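Local coordinates for protein putative acetamidase/formamidase (PDB 5UBU) that probably hydrolyses carbon-nitrogen bonds of linear amides other than peptide bonds, and binds sodium ions, at residues E262-I267 with L325-L330. Residues are numbered along the deposited sequence; the frame is centred on the assembly and turned at random.
Sequences ETIMSI and LNKELL
Ile264 and Leu325 form an antiparallel hydrogen-bonded pair, the evidence being two reciprocal backbone bonds: Ile264 N to Leu325 O and Leu325 N to Ile264 O, each 3.2 Å. The next pair, Thr263 with Asn326, is non-hydrogen-bonded, its CA atoms 4.5 Å apart. A third bond closes the strand end where 325-330 turns into a 3-10 segment: Lys327 N donates to Glu262 O at 2.8 Å, nearly straight at hydrogen (173°). Asn326 CA makes a CA-H...O contact with the same oxygen.

Asn326 OD1 braces the start of the turn by accepting from Glu328 N at 2.9 Å, in the carbonyl plane on a lone pair, an Asx turn. The backbone bonds Leu329 N to Asn326 O and Leu330 N to Lys327 O continue it.

Apolar contact centres on Ile264. It meets Leu330 tip to tip, CG2 lying 3.9 Å from Leu330 CD1, while Ile264 CD1 touches both methyls of that leucine. Trp287 and Leu288 of helix 273-291 pack on this side, against Ile264 and Leu330 respectively. The extended Lys327 chain crosses Ile264 at a slant, putting its CE 4.0 Å from Ile264 CG2. Beyond CE, NZ donates a hydrogen bond to Asn260 O and forms a salt bridge with Glu259 OE2.

Leu330 O accepts from Arg161 NH1 of the second subunit, so the 3-10 segment after the strand borders a subunit interface. Backbone bonds thus set the register, methyl groups of Ile264 and Leu330 pack on the side covered by helix 273-291, and Lys327, just beyond strand 319-326, adds a charged link to Glu259 of strand 257-260.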
ATOM      1  N   GLU B 262       9.613  28.963  10.616  1.00 55.22           N
ATOM      2  CA  GLU B 262       8.497  29.191   9.696  1.00 55.27           C
ATOM      3  C   GLU B 262       7.281  28.261   9.765  1.00 52.21           C
ATOM      4  O   GLU B 262       6.207  28.668   9.333  1.00 52.69           O
ATOM      5  CB  GLU B 262       9.025  29.256   8.252  1.00 56.82           C
ATOM      6  CG  GLU B 262      10.035  30.394   8.038  1.00 60.27           C
ATOM      7  CD  GLU B 262      10.321  30.740   6.580  1.00 62.02           C
ATOM      8  OE1 GLU B 262       9.815  30.090   5.623  1.00 60.56           O
ATOM      9  OE2 GLU B 262      11.076  31.717   6.391  1.00 65.49           O
ATOM     10  N   THR B 263       7.413  27.054  10.307  1.00 49.64           N
ATOM     11  CA  THR B 263       6.266  26.119  10.335  1.00 47.47           C
ATOM     12  C   THR B 263       6.117  25.246  11.576  1.00 46.11           C
ATOM     13  O   THR B 263       6.979  25.211  12.448  1.00 45.96           O
ATOM     14  CB  THR B 263       6.387  25.080   9.175  1.00 45.80           C
ATOM     15  OG1 THR B 263       7.452  24.160   9.453  1.00 44.26           O
ATOM     16  CG2 THR B 263       6.640  25.753   7.835  1.00 46.89           C
ATOM     17  N   ILE B 264       4.982  24.552  11.616  1.00 44.79           N
ATOM     18  CA  ILE B 264       4.684  23.545  12.625  1.00 43.91           C
ATOM     19  C   ILE B 264       4.466  22.296  11.756  1.00 42.54           C
ATOM     20  O   ILE B 264       4.071  22.419  10.593  1.00 41.15           O
ATOM     21  CB  ILE B 264       3.451  23.860  13.512  1.00 43.83           C
ATOM     22  CG1 ILE B 264       2.145  23.822  12.718  1.00 43.09           C
ATOM     23  CG2 ILE B 264       3.635  25.196  14.209  1.00 46.08           C
ATOM     24  CD1 ILE B 264       0.922  23.984  13.580  1.00 43.55           C
HETATM   25  N   MSE B 265       4.723  21.110  12.306  1.00 42.31           N
HETATM   26  CA  MSE B 265       4.579  19.881  11.543  1.00 41.92           C
HETATM   27  C   MSE B 265       4.223  18.698  12.381  1.00 39.91           C
HETATM   28  O   MSE B 265       4.708  18.561  13.492  1.00 41.07           O
HETATM   29  CB  MSE B 265       5.943  19.638  10.878  1.00 44.58           C
HETATM   30  CG  MSE B 265       6.050  18.346  10.044  1.00 46.13           C
HETATM   31 SE   MSE B 265       7.947  17.817   9.759  1.00 50.27          SE
HETATM   32  CE  MSE B 265       8.307  19.110   8.334  1.00 50.45           C
ATOM     33  N   SER B 266       3.346  17.846  11.855  1.00 37.57           N
ATOM     34  CA  SER B 266       2.958  16.602  12.517  1.00 36.20           C
ATOM     35  C   SER B 266       3.674  15.501  11.747  1.00 35.23           C
ATOM     36  O   SER B 266       3.592  15.447  10.516  1.00 34.38           O
ATOM     37  CB  SER B 266       1.454  16.391  12.489  1.00 35.55           C
ATOM     38  OG  SER B 266       0.790  17.325  13.317  1.00 36.44           O
ATOM     39  N   ILE B 267       4.366  14.625  12.468  1.00 35.06           N
ATOM     40  CA  ILE B 267       5.149  13.555  11.853  1.00 34.98           C
ATOM     41  C   ILE B 267       4.535  12.179  12.063  1.00 34.05           C
ATOM     42  O   ILE B 267       4.536  11.664  13.167  1.00 34.64           O
ATOM     43  CB  ILE B 267       6.582  13.566  12.418  1.00 36.20           C
ATOM     44  CG1 ILE B 267       7.212  14.954  12.202  1.00 37.74           C
ATOM     45  CG2 ILE B 267       7.429  12.474  11.768  1.00 36.01           C
ATOM     46  CD1 ILE B 267       8.561  15.149  12.860  1.00 38.85           C
ATOM     47  N   LEU B 325       2.270  23.313   8.086  1.00 42.92           N
ATOM     48  CA  LEU B 325       1.448  24.497   7.900  1.00 43.45           C
ATOM     49  C   LEU B 325       2.327  25.685   8.297  1.00 44.29           C
ATOM     50  O   LEU B 325       2.979  25.665   9.338  1.00 44.49           O
ATOM     51  CB  LEU B 325       0.175  24.466   8.738  1.00 43.80           C
ATOM     52  CG  LEU B 325      -0.749  25.679   8.515  1.00 45.50           C
ATOM     53  CD1 LEU B 325      -1.251  25.714   7.079  1.00 45.15           C
ATOM     54  CD2 LEU B 325      -1.914  25.667   9.486  1.00 45.89           C
ATOM     55  N   ASN B 326       2.353  26.704   7.449  1.00 44.95           N
ATOM     56  CA  ASN B 326       3.154  27.894   7.692  1.00 46.47           C
ATOM     57  C   ASN B 326       2.569  28.673   8.871  1.00 47.01           C
ATOM     58  O   ASN B 326       1.365  28.886   8.938  1.00 46.94           O
ATOM     59  CB  ASN B 326       3.215  28.737   6.407  1.00 47.99           C
ATOM     60  CG  ASN B 326       4.151  29.924   6.518  1.00 50.69           C
ATOM     61  OD1 ASN B 326       4.014  30.785   7.401  1.00 53.43           O
ATOM     62  ND2 ASN B 326       5.080  30.002   5.588  1.00 51.04           N
ATOM     63  N   LYS B 327       3.431  29.080   9.797  1.00 47.81           N
ATOM     64  CA  LYS B 327       3.005  29.828  10.997  1.00 49.66           C
ATOM     65  C   LYS B 327       2.191  31.087  10.728  1.00 52.21           C
ATOM     66  O   LYS B 327       1.423  31.509  11.591  1.00 53.28           O
ATOM     67  CB  LYS B 327       4.194  30.152  11.909  1.00 50.22           C
ATOM     68  CG  LYS B 327       4.753  28.933  12.614  1.00 48.21           C
ATOM     69  CD  LYS B 327       5.887  29.309  13.533  1.00 49.21           C
ATOM     70  CE  LYS B 327       6.316  28.138  14.395  1.00 47.69           C
ATOM     71  NZ  LYS B 327       7.448  28.522  15.286  1.00 49.25           N
ATOM     72  N   GLU B 328       2.348  31.688   9.550  1.00 53.76           N
ATOM     73  CA  GLU B 328       1.552  32.868   9.206  1.00 56.39           C
ATOM     74  C   GLU B 328       0.055  32.545   9.197  1.00 55.21           C
ATOM     75  O   GLU B 328      -0.763  33.388   9.558  1.00 57.39           O
ATOM     76  CB  GLU B 328       1.977  33.453   7.859  1.00 58.55           C
ATOM     77  CG  GLU B 328       3.305  34.192   7.908  1.00 61.69           C
ATOM     78  CD  GLU B 328       3.688  34.830   6.574  1.00 64.11           C
ATOM     79  OE1 GLU B 328       4.256  35.951   6.605  1.00 67.08           O
ATOM     80  OE2 GLU B 328       3.405  34.232   5.498  1.00 63.38           O
ATOM     81  N   LEU B 329      -0.290  31.316   8.815  1.00 52.31           N
ATOM     82  CA  LEU B 329      -1.688  30.881   8.757  1.00 51.37           C
ATOM     83  C   LEU B 329      -2.276  30.495  10.127  1.00 51.17           C
ATOM     84  O   LEU B 329      -3.458  30.158  10.211  1.00 50.99           O
ATOM     85  CB  LEU B 329      -1.850  29.743   7.737  1.00 48.92           C
ATOM     86  CG  LEU B 329      -1.443  30.109   6.298  1.00 49.24           C
ATOM     87  CD1 LEU B 329      -1.419  28.903   5.388  1.00 47.30           C
ATOM     88  CD2 LEU B 329      -2.348  31.189   5.723  1.00 51.36           C
ATOM     89  N   LEU B 330      -1.461  30.569  11.186  1.00 51.45           N
ATOM     90  CA  LEU B 330      -1.913  30.275  12.552  1.00 51.95           C
ATOM     91  C   LEU B 330      -2.462  31.540  13.232  1.00 55.57           C
ATOM     92  O   LEU B 330      -3.122  31.448  14.268  1.00 56.61           O
ATOM     93  CB  LEU B 330      -0.776  29.697  13.400  1.00 51.01           C
ATOM     94  CG  LEU B 330      -0.132  28.391  12.947  1.00 48.60           C
ATOM     95  CD1 LEU B 330       1.028  28.021  13.849  1.00 48.45           C
ATOM     96  CD2 LEU B 330      -1.149  27.276  12.925  1.00 47.01           C
TER